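Local coordinates for serine-tRNA ligase (Naegleria fowleri, PDB 6BLJ), which probably attaches serine to its cognate tRNA at the expense of ATP, by way of a seryl-adenylate, as class II aminoacyl-tRNA synthetases do, at residues K190-D193 and I194-L198; M224-A227 and L228-Y231; S449-L452 and C453-E457. All coordinates share one frame; numbering follows the deposited sequence.

All three interactions are i to i+4 contacts along single helices of the catalytic region, each crossed by four backbone hydrogen bonds. Interactions 2 and 3 are fully buried, whereas interaction 1 is only partly so, with a water tying a carboxylate to a guanidinium. Interaction 3 sits between the others: Cys453 and Val456 touch the helix of interaction 1, to which Glu457 adds a polar tie at His191 N, and Thr451 and Leu452 pack on that of interaction 2. Interactions 1 and 2 do not touch; their nearest atoms are about 8 Å apart. Each of these two meets another subunit, interaction 3 none. Interaction 2 mixes amides and aliphatic groups, while interaction 3 alone holds a residue of the AMP pocket, Arg450.

Interaction 1 of 3, residues K190-D193 and I194-L198; sequences KHID and IMRKL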
ATOM      1  N   LYS A 190      17.240 -30.534   3.435  1.00 22.88           N
ATOM      2  CA  LYS A 190      16.476 -29.337   3.765  1.00 24.50           C
ATOM      3  C   LYS A 190      14.976 -29.642   3.788  1.00 23.06           C
ATOM      4  O   LYS A 190      14.500 -30.525   3.066  1.00 22.04           O
ATOM      5  CB  LYS A 190      16.770 -28.269   2.704  1.00 35.20           C
ATOM      6  CG  LYS A 190      16.600 -26.830   3.111  1.00 48.98           C
ATOM      7  CD  LYS A 190      17.140 -25.912   2.001  1.00 52.49           C
ATOM      8  CE  LYS A 190      18.597 -26.227   1.661  1.00 59.46           C
ATOM      9  NZ  LYS A 190      19.582 -25.683   2.646  1.00 58.96           N
ATOM     10  N   HIS A 191      14.217 -28.851   4.563  1.00 20.99           N
ATOM     11  CA  HIS A 191      12.791 -29.148   4.756  1.00 25.90           C
ATOM     12  C   HIS A 191      12.019 -29.272   3.433  1.00 25.00           C
ATOM     13  O   HIS A 191      11.187 -30.171   3.285  1.00 24.21           O
ATOM     14  CB  HIS A 191      12.141 -28.087   5.662  1.00 22.13           C
ATOM     15  CG  HIS A 191      12.403 -26.671   5.243  1.00 27.93           C
ATOM     16  ND1 HIS A 191      11.660 -26.025   4.277  1.00 25.20           N
ATOM     17  CD2 HIS A 191      13.331 -25.778   5.664  1.00 29.78           C
ATOM     18  CE1 HIS A 191      12.123 -24.797   4.117  1.00 27.99           C
ATOM     19  NE2 HIS A 191      13.137 -24.622   4.947  1.00 30.66           N
ATOM     20  N   ILE A 192      12.279 -28.395   2.452  1.00 23.13           N
ATOM     21  CA  ILE A 192      11.463 -28.428   1.231  1.00 23.24           C
ATOM     22  C   ILE A 192      11.655 -29.750   0.478  1.00 24.25           C
ATOM     23  O   ILE A 192      10.687 -30.340  -0.022  1.00 27.93           O
ATOM     24  CB  ILE A 192      11.750 -27.211   0.325  1.00 22.54           C
ATOM     25  CG1 ILE A 192      10.788 -27.225  -0.883  1.00 21.89           C
ATOM     26  CG2 ILE A 192      13.217 -27.190  -0.154  1.00 22.02           C
ATOM     27  CD1 ILE A 192      10.965 -26.050  -1.797  1.00 28.16           C
ATOM     28  N   ASP A 193      12.895 -30.249   0.403  1.00 27.24           N
ATOM     29  CA  ASP A 193      13.141 -31.519  -0.282  1.00 23.01           C
ATOM     30  C   ASP A 193      12.511 -32.680   0.468  1.00 23.99           C
ATOM     31  O   ASP A 193      11.918 -33.574  -0.146  1.00 26.48           O
ATOM     32  CB  ASP A 193      14.642 -31.748  -0.448  1.00 27.94           C
ATOM     33  CG  ASP A 193      15.290 -30.689  -1.315  1.00 41.26           C
ATOM     34  OD1 ASP A 193      14.769 -30.452  -2.421  1.00 47.72           O
ATOM     35  OD2 ASP A 193      16.287 -30.074  -0.886  1.00 44.42           O
ATOM     36  N   ILE A 194      12.615 -32.667   1.797  1.00 23.55           N
ATOM     37  CA  ILE A 194      11.990 -33.706   2.613  1.00 23.08           C
ATOM     38  C   ILE A 194      10.486 -33.736   2.379  1.00 22.85           C
ATOM     39  O   ILE A 194       9.900 -34.798   2.128  1.00 25.25           O
ATOM     40  CB  ILE A 194      12.317 -33.476   4.100  1.00 25.62           C
ATOM     41  CG1 ILE A 194      13.822 -33.633   4.338  1.00 29.31           C
ATOM     42  CG2 ILE A 194      11.520 -34.434   4.952  1.00 23.43           C
ATOM     43  CD1 ILE A 194      14.286 -33.169   5.718  1.00 25.14           C
ATOM     44  N   MET A 195       9.833 -32.569   2.466  1.00 22.10           N
ATOM     45  CA  MET A 195       8.375 -32.536   2.340  1.00 28.28           C
ATOM     46  C   MET A 195       7.925 -32.971   0.947  1.00 25.32           C
ATOM     47  O   MET A 195       6.912 -33.668   0.801  1.00 24.98           O
ATOM     48  CB  MET A 195       7.843 -31.136   2.658  1.00 21.10           C
ATOM     49  CG  MET A 195       8.032 -30.743   4.115  1.00 22.16           C
ATOM     50  SD  MET A 195       7.272 -29.151   4.501  1.00 25.26           S
ATOM     51  CE  MET A 195       7.560 -29.106   6.272  1.00 22.59           C
ATOM     52  N   ARG A 196       8.668 -32.585  -0.086  1.00 24.45           N
ATOM     53  CA  ARG A 196       8.333 -33.041  -1.435  1.00 29.81           C
ATOM     54  C   ARG A 196       8.563 -34.543  -1.583  1.00 32.97           C
ATOM     55  O   ARG A 196       7.787 -35.234  -2.262  1.00 30.36           O
ATOM     56  CB  ARG A 196       9.147 -32.272  -2.481  1.00 30.23           C
ATOM     57  CG  ARG A 196       8.649 -30.835  -2.735  1.00 25.43           C
ATOM     58  CD  ARG A 196       9.517 -30.114  -3.776  1.00 27.94           C
ATOM     59  NE  ARG A 196       8.987 -28.789  -4.083  1.00 26.42           N
ATOM     60  CZ  ARG A 196       9.717 -27.824  -4.635  1.00 32.79           C
ATOM     61  NH1 ARG A 196      10.997 -28.045  -4.921  1.00 26.56           N
ATOM     62  NH2 ARG A 196       9.178 -26.641  -4.887  1.00 28.84           N
ATOM     63  N   LYS A 197       9.637 -35.065  -0.979  1.00 30.16           N
ATOM     64  CA  LYS A 197       9.890 -36.502  -1.054  1.00 31.69           C
ATOM     65  C   LYS A 197       8.826 -37.298  -0.305  1.00 30.75           C
ATOM     66  O   LYS A 197       8.595 -38.470  -0.621  1.00 28.64           O
ATOM     67  CB  LYS A 197      11.289 -36.823  -0.523  1.00 32.51           C
ATOM     68  CG  LYS A 197      12.413 -36.539  -1.517  1.00 36.77           C
ATOM     69  CD  LYS A 197      13.797 -36.608  -0.857  1.00 34.00           C
ATOM     70  CE  LYS A 197      14.147 -38.025  -0.416  1.00 32.98           C
ATOM     71  NZ  LYS A 197      14.184 -38.957  -1.579  1.00 33.11           N
ATOM     72  N   LEU A 198       8.198 -36.697   0.707  1.00 25.40           N
ATOM     73  CA  LEU A 198       7.053 -37.315   1.366  1.00 29.47           C
ATOM     74  C   LEU A 198       5.784 -37.234   0.531  1.00 31.82           C
ATOM     75  O   LEU A 198       4.792 -37.878   0.887  1.00 29.65           O
ATOM     76  CB  LEU A 198       6.794 -36.665   2.730  1.00 24.67           C
ATOM     77  CG  LEU A 198       7.864 -36.821   3.811  1.00 30.17           C
ATOM     78  CD1 LEU A 198       7.595 -35.869   4.979  1.00 28.02           C
ATOM     79  CD2 LEU A 198       7.959 -38.272   4.290  1.00 25.00           C
TER
HETATM   80  O   HOH W   1      12.726 -30.574  -4.899  1.00 48.90           O
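Ile192 holds CG1 opposite its backbone N (chi1 -175°) and Arg196 turns CG away from its own carbonyl carbon (chi1 -76°), and with both chains extended the two run side by side in the same direction. They are an i, i+4 pair on the short helix 191-197. The methyl CD1 of Ile192 lies over the centre of the Arg196 guanidinium, 3.5 Å above its plane, and comes within 3.6 Å of Arg196 CZ. CG1 of Ile192 also comes near the group, 3.9 Å from Arg196 CZ, so a methyl covers one face of the guanidinium while the polar contact is made at its edge.

There NH1 of Arg196 donates in plane to a water 3.1 Å away, and this water donates in turn to Asp193 OD1 at 3.2 Å. The charges are therefore linked through solvent, since Asp193 OD1 and Arg196 NH1 stay 5.1 Å apart. Elsewhere, Arg196 NH2 bonds Thr203 OG1, and Lys197 NZ forms a salt bridge with the terminal carboxylate of Asn485.

Lys190 stands at the N-cap, and its carbonyl starts the helical bonding by accepting from Ile194 N at an almost straight N-H...O angle of 171°. At the first turn, His191 N is hydrogen-bonded to Glu457 OE2, and the His191 and Ile194 side chains pack on helix 448-458. This fastens the start of the helix to a neighbouring helix of the catalytic region, while the Arg196 side chain packs on Thr38 of a second subunit.

Later side chains run close to the carbonyls one turn back. CG of Met195 touches His191 O, and CG of Lys197 passes 3.3 Å from Asp193 O, the same oxygen that accepts from Lys197 N at 2.8 Å.

Interaction 2 of 3, residues M224-A227 and L228-Y231; sequences MNLA and LQNY
The amides of Asn225 and Gln229, one turn apart on helix 220-238, are set nearly perpendicular, their planes 83° apart. The Gln229 oxygen OE1 comes 4.0 Å from Asn225 ND2, an approach rather than a bond, and 3.4 Å from the main-chain Asn225 O, where two acceptors face each other. At the other end of Gln229, NE2 lies 4.1 Å from the Leu226 methyl CD2, a loose van der Waals approach, so its amide has a polar neighbour near OE1 and an aliphatic one near NE2. With CG beside its backbone N (chi1 -70°) and the chain extended beyond, Gln229 reaches back along the helix over the turn that holds Asn225.

The helix precedes a strand at 242-245, an order consistent with motif 1 of class II synthetases, which lies at the dimer interface. Accordingly, Asn230 OD1 meets Asn230 ND2 of a third subunit in a hydrogen bond, and Leu226 packs on Ile233 of that subunit. Within the chain, Asn225 OD1 bonds Thr448 OG1, Leu228 rests on Thr451 and Leu452, and the Tyr231 ring meets those of Phe363 and Tyr474.

Four backbone bonds carry the helix through these two turns. The Gln229 N to Asn225 O bond is the longest at 3.3 Å; two residues on, Tyr231 N reaches Ala227 O at 2.8 Å, and Tyr231 CB lies against that same oxygen at 3.3 Å.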
ATOM      1  N   MET A 224      -0.030 -33.902  10.954  1.00 32.64           N
ATOM      2  CA  MET A 224       0.937 -33.399  11.929  1.00 32.75           C
ATOM      3  C   MET A 224       0.722 -31.915  12.224  1.00 32.24           C
ATOM      4  O   MET A 224       1.000 -31.453  13.338  1.00 29.65           O
ATOM      5  CB  MET A 224       2.365 -33.639  11.442  1.00 29.49           C
ATOM      6  CG  MET A 224       3.398 -33.382  12.530  1.00 46.48           C
ATOM      7  SD  MET A 224       5.098 -33.782  12.078  1.00 43.44           S
ATOM      8  CE  MET A 224       5.064 -35.557  12.138  1.00 35.37           C
ATOM      9  N   ASN A 225       0.284 -31.150  11.230  1.00 27.80           N
ATOM     10  CA  ASN A 225      -0.032 -29.741  11.450  1.00 28.61           C
ATOM     11  C   ASN A 225      -1.099 -29.607  12.519  1.00 33.27           C
ATOM     12  O   ASN A 225      -0.958 -28.821  13.469  1.00 36.26           O
ATOM     13  CB  ASN A 225      -0.506 -29.100  10.137  1.00 29.53           C
ATOM     14  CG  ASN A 225      -0.258 -27.588  10.077  1.00 47.88           C
ATOM     15  OD1 ASN A 225       0.660 -27.073  10.704  1.00 59.31           O
ATOM     16  ND2 ASN A 225      -1.091 -26.877   9.326  1.00 47.45           N
ATOM     17  N   LEU A 226      -2.172 -30.393  12.385  1.00 31.99           N
ATOM     18  CA  LEU A 226      -3.222 -30.407  13.396  1.00 38.63           C
ATOM     19  C   LEU A 226      -2.713 -30.922  14.729  1.00 32.88           C
ATOM     20  O   LEU A 226      -3.104 -30.405  15.779  1.00 32.34           O
ATOM     21  CB  LEU A 226      -4.401 -31.265  12.947  1.00 39.85           C
ATOM     22  CG  LEU A 226      -5.558 -30.590  12.238  1.00 56.86           C
ATOM     23  CD1 LEU A 226      -6.660 -31.604  12.106  1.00 59.95           C
ATOM     24  CD2 LEU A 226      -6.026 -29.425  13.095  1.00 56.90           C
ATOM     25  N   ALA A 227      -1.896 -31.982  14.713  1.00 28.69           N
ATOM     26  CA  ALA A 227      -1.397 -32.534  15.968  1.00 29.71           C
ATOM     27  C   ALA A 227      -0.645 -31.469  16.767  1.00 32.66           C
ATOM     28  O   ALA A 227      -0.814 -31.366  17.987  1.00 32.25           O
ATOM     29  CB  ALA A 227      -0.513 -33.756  15.689  1.00 25.10           C
ATOM     30  N   LEU A 228       0.173 -30.652  16.086  1.00 31.20           N
ATOM     31  CA  LEU A 228       0.913 -29.592  16.766  1.00 29.95           C
ATOM     32  C   LEU A 228      -0.028 -28.585  17.408  1.00 36.95           C
ATOM     33  O   LEU A 228       0.211 -28.132  18.534  1.00 33.94           O
ATOM     34  CB  LEU A 228       1.843 -28.880  15.784  1.00 32.08           C
ATOM     35  CG  LEU A 228       3.288 -29.335  15.588  1.00 34.23           C
ATOM     36  CD1 LEU A 228       3.914 -28.530  14.443  1.00 32.43           C
ATOM     37  CD2 LEU A 228       4.101 -29.159  16.873  1.00 32.00           C
ATOM     38  N   GLN A 229      -1.080 -28.191  16.684  1.00 27.84           N
ATOM     39  CA  GLN A 229      -2.052 -27.251  17.225  1.00 32.20           C
ATOM     40  C   GLN A 229      -2.771 -27.852  18.424  1.00 30.03           C
ATOM     41  O   GLN A 229      -2.944 -27.193  19.453  1.00 34.37           O
ATOM     42  CB  GLN A 229      -3.063 -26.861  16.147  1.00 31.26           C
ATOM     43  CG  GLN A 229      -2.505 -26.000  15.038  1.00 31.53           C
ATOM     44  CD  GLN A 229      -3.445 -25.960  13.862  1.00 37.03           C
ATOM     45  OE1 GLN A 229      -3.061 -26.250  12.729  1.00 39.93           O
ATOM     46  NE2 GLN A 229      -4.705 -25.655  14.134  1.00 36.11           N
ATOM     47  N   ASN A 230      -3.234 -29.100  18.284  1.00 27.42           N
ATOM     48  CA  ASN A 230      -3.982 -29.758  19.352  1.00 30.26           C
ATOM     49  C   ASN A 230      -3.124 -29.926  20.605  1.00 35.45           C
ATOM     50  O   ASN A 230      -3.588 -29.696  21.733  1.00 28.41           O
ATOM     51  CB  ASN A 230      -4.470 -31.113  18.841  1.00 31.30           C
ATOM     52  CG  ASN A 230      -5.685 -31.634  19.586  1.00 47.87           C
ATOM     53  OD1 ASN A 230      -6.563 -32.258  18.999  1.00 53.35           O
ATOM     54  ND2 ASN A 230      -5.734 -31.390  20.891  1.00 46.23           N
ATOM     55  N   TYR A 231      -1.879 -30.366  20.424  1.00 31.89           N
ATOM     56  CA  TYR A 231      -0.967 -30.542  21.547  1.00 33.19           C
ATOM     57  C   TYR A 231      -0.631 -29.201  22.191  1.00 31.95           C
ATOM     58  O   TYR A 231      -0.652 -29.072  23.420  1.00 32.84           O
ATOM     59  CB  TYR A 231       0.303 -31.260  21.069  1.00 33.43           C
ATOM     60  CG  TYR A 231       1.434 -31.290  22.085  1.00 33.69           C
ATOM     61  CD1 TYR A 231       1.203 -31.719  23.384  1.00 30.22           C
ATOM     62  CD2 TYR A 231       2.726 -30.894  21.741  1.00 30.39           C
ATOM     63  CE1 TYR A 231       2.226 -31.746  24.330  1.00 34.94           C
ATOM     64  CE2 TYR A 231       3.766 -30.922  22.684  1.00 26.20           C
ATOM     65  CZ  TYR A 231       3.498 -31.353  23.979  1.00 30.41           C
ATOM     66  OH  TYR A 231       4.491 -31.385  24.929  1.00 33.28           O
TER

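Interaction 3 of 3, residues S449-L452 and C453-E457; sequences SRTL and CCIVE. With AMP (adenosine monophosphate), chain D.
This is an intrahelical contact running nearly the length of helix 448-458, which follows strand 436-447 and with it has the strand-helix layout of class II motif 3; its first turn carries Arg450 of the AMP pocket. CG of Arg450 stands opposite the backbone N (chi1 -172°), and a bend at chi3 (-65°) lays the guanidinium over one face of the adenine, the two planes only modestly tilted. NH2 of Arg450 comes 3.7 Å from AMP C4, and the ribose C2' of AMP lies 3.5 Å above the guanidinium plane, offset toward the rim. NE bonds Phe328 O, and NH1 forms a salt bridge with Glu406 OE2.

Behind this end, Thr451 and Ile455 meet obliquely through methyls, Thr451 CG2 and Ile455 CD1, at 4.0 Å. Ile455 CG1 also presses on Thr451 O at 3.3 Å, the oxygen that takes the bond from Ile455 N at 2.8 Å. Both gamma-methyls of Val456 come up to Leu452 O from one side, CG1 at 3.3 Å. Ser449 OG bonds Ile327 O, and Thr451 OG1 bonds Thr446 OG1 and Ala447 O at the strand-helix junction.

Aliphatic groups thus pack on carbonyls in mid-helix, between polar ends. At one, Glu457 OE1 accepts from Gly397 N; at the other Arg450, its charge probably offset by Glu406, meets AMP through its flat face, and a cation over the ring would probably favour binding of the base.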
ATOM      1  N   SER A 449       3.820 -24.070  10.478  1.00 24.11           N
ATOM      2  CA  SER A 449       4.515 -24.395   9.225  1.00 21.56           C
ATOM      3  C   SER A 449       6.035 -24.356   9.401  1.00 23.05           C
ATOM      4  O   SER A 449       6.744 -25.254   8.927  1.00 22.62           O
ATOM      5  CB  SER A 449       4.046 -23.477   8.084  1.00 17.81           C
ATOM      6  OG  SER A 449       4.652 -22.185   8.086  1.00 21.06           O
ATOM      7  N   ARG A 450       6.554 -23.357  10.126  1.00 20.41           N
ATOM      8  CA  ARG A 450       7.994 -23.311  10.381  1.00 20.21           C
ATOM      9  C   ARG A 450       8.431 -24.380  11.392  1.00 22.67           C
ATOM     10  O   ARG A 450       9.550 -24.903  11.298  1.00 21.07           O
ATOM     11  CB  ARG A 450       8.411 -21.914  10.857  1.00 21.11           C
ATOM     12  CG  ARG A 450       9.936 -21.693  10.963  1.00 24.80           C
ATOM     13  CD  ARG A 450      10.287 -20.251  11.320  1.00 23.56           C
ATOM     14  NE  ARG A 450       9.893 -19.320  10.258  1.00 21.20           N
ATOM     15  CZ  ARG A 450      10.224 -18.034  10.241  1.00 22.41           C
ATOM     16  NH1 ARG A 450      10.975 -17.527  11.226  1.00 21.83           N
ATOM     17  NH2 ARG A 450       9.840 -17.266   9.222  1.00 20.87           N
ATOM     18  N   THR A 451       7.599 -24.681  12.400  1.00 23.29           N
ATOM     19  CA  THR A 451       7.928 -25.779  13.310  1.00 21.74           C
ATOM     20  C   THR A 451       7.933 -27.119  12.572  1.00 22.67           C
ATOM     21  O   THR A 451       8.791 -27.970  12.838  1.00 24.20           O
ATOM     22  CB  THR A 451       6.964 -25.792  14.512  1.00 24.21           C
ATOM     23  OG1 THR A 451       7.122 -24.585  15.272  1.00 26.30           O
ATOM     24  CG2 THR A 451       7.212 -26.983  15.449  1.00 20.73           C
ATOM     25  N   LEU A 452       7.017 -27.310  11.606  1.00 20.62           N
ATOM     26  CA  LEU A 452       7.042 -28.521  10.774  1.00 23.98           C
ATOM     27  C   LEU A 452       8.330 -28.622   9.959  1.00 19.48           C
ATOM     28  O   LEU A 452       8.892 -29.712   9.820  1.00 25.33           O
ATOM     29  CB  LEU A 452       5.845 -28.573   9.811  1.00 21.18           C
ATOM     30  CG  LEU A 452       4.417 -28.885  10.286  1.00 32.52           C
ATOM     31  CD1 LEU A 452       3.462 -28.821   9.086  1.00 28.52           C
ATOM     32  CD2 LEU A 452       4.325 -30.259  10.994  1.00 22.22           C
ATOM     33  N   CYS A 453       8.797 -27.506   9.387  1.00 19.72           N
ATOM     34  CA  CYS A 453      10.108 -27.511   8.726  1.00 19.78           C
ATOM     35  C   CYS A 453      11.212 -27.995   9.667  1.00 23.85           C
ATOM     36  O   CYS A 453      12.101 -28.756   9.269  1.00 23.96           O
ATOM     37  CB  CYS A 453      10.446 -26.108   8.231  1.00 23.19           C
ATOM     38  SG  CYS A 453       9.367 -25.532   6.902  1.00 24.87           S
ATOM     39  N   CYS A 454      11.211 -27.491  10.900  1.00 20.81           N
ATOM     40  CA  CYS A 454      12.244 -27.860  11.861  1.00 23.12           C
ATOM     41  C   CYS A 454      12.120 -29.322  12.270  1.00 21.72           C
ATOM     42  O   CYS A 454      13.129 -30.020  12.421  1.00 23.88           O
ATOM     43  CB  CYS A 454      12.154 -26.946  13.080  1.00 26.18           C
ATOM     44  SG  CYS A 454      13.556 -27.081  14.207  1.00 27.04           S
ATOM     45  N   ILE A 455      10.890 -29.803  12.470  1.00 23.56           N
ATOM     46  CA  ILE A 455      10.700 -31.201  12.846  1.00 22.82           C
ATOM     47  C   ILE A 455      11.209 -32.126  11.749  1.00 23.51           C
ATOM     48  O   ILE A 455      11.964 -33.065  12.013  1.00 26.18           O
ATOM     49  CB  ILE A 455       9.222 -31.481  13.167  1.00 27.39           C
ATOM     50  CG1 ILE A 455       8.824 -30.817  14.488  1.00 28.06           C
ATOM     51  CG2 ILE A 455       8.948 -33.004  13.192  1.00 25.80           C
ATOM     52  CD1 ILE A 455       7.332 -30.936  14.799  1.00 25.91           C
ATOM     53  N   VAL A 456      10.813 -31.872  10.494  1.00 21.83           N
ATOM     54  CA  VAL A 456      11.153 -32.860   9.471  1.00 24.46           C
ATOM     55  C   VAL A 456      12.665 -32.914   9.256  1.00 25.22           C
ATOM     56  O   VAL A 456      13.206 -33.985   8.953  1.00 25.17           O
ATOM     57  CB  VAL A 456      10.376 -32.604   8.155  1.00 28.26           C
ATOM     58  CG1 VAL A 456       8.842 -32.653   8.396  1.00 21.37           C
ATOM     59  CG2 VAL A 456      10.805 -31.316   7.462  1.00 21.00           C
ATOM     60  N   GLU A 457      13.379 -31.786   9.435  1.00 21.77           N
ATOM     61  CA  GLU A 457      14.839 -31.816   9.309  1.00 24.25           C
ATOM     62  C   GLU A 457      15.498 -32.559  10.466  1.00 28.07           C
ATOM     63  O   GLU A 457      16.452 -33.317  10.260  1.00 26.72           O
ATOM     64  CB  GLU A 457      15.410 -30.403   9.212  1.00 24.16           C
ATOM     65  CG  GLU A 457      15.156 -29.733   7.852  1.00 21.31           C
ATOM     66  CD  GLU A 457      15.992 -28.473   7.652  1.00 29.68           C
ATOM     67  OE1 GLU A 457      16.904 -28.191   8.472  1.00 23.85           O
ATOM     68  OE2 GLU A 457      15.716 -27.751   6.676  1.00 23.00           O
TER
HETATM   69  P   AMP D 500       6.849 -12.451  15.011  1.00 36.30           P
HETATM   70  O1P AMP D 500       7.428 -11.716  13.802  1.00 43.66           O
HETATM   71  O2P AMP D 500       5.460 -12.166  15.426  1.00 41.20           O
HETATM   72  O3P AMP D 500       7.838 -12.330  16.162  1.00 34.14           O
HETATM   73  O5' AMP D 500       6.871 -13.992  14.606  1.00 29.03           O
HETATM   74  C5' AMP D 500       6.541 -15.009  15.543  1.00 24.88           C
HETATM   75  C4' AMP D 500       6.858 -16.377  14.978  1.00 22.86           C
HETATM   76  O4' AMP D 500       5.936 -16.691  13.903  1.00 23.19           O
HETATM   77  C3' AMP D 500       8.226 -16.517  14.348  1.00 22.85           C
HETATM   78  O3' AMP D 500       9.241 -16.772  15.301  1.00 29.09           O
HETATM   79  C2' AMP D 500       8.032 -17.648  13.354  1.00 24.98           C
HETATM   80  O2' AMP D 500       8.071 -18.896  14.024  1.00 28.62           O
HETATM   81  C1' AMP D 500       6.603 -17.396  12.881  1.00 24.43           C
HETATM   82  N9  AMP D 500       6.534 -16.602  11.630  1.00 23.69           N
HETATM   83  C8  AMP D 500       6.687 -15.244  11.519  1.00 26.82           C
HETATM   84  N7  AMP D 500       6.573 -14.791  10.291  1.00 27.78           N
HETATM   85  C5  AMP D 500       6.323 -15.930   9.541  1.00 22.90           C
HETATM   86  C6  AMP D 500       6.104 -16.132   8.163  1.00 21.97           C
HETATM   87  N6  AMP D 500       6.049 -15.140   7.258  1.00 17.58           N
HETATM   88  N1  AMP D 500       5.920 -17.398   7.736  1.00 18.37           N
HETATM   89  C2  AMP D 500       5.924 -18.390   8.636  1.00 22.22           C
HETATM   90  N3  AMP D 500       6.092 -18.320   9.960  1.00 20.13           N
HETATM   91  C4  AMP D 500       6.299 -17.057  10.354  1.00 23.44           C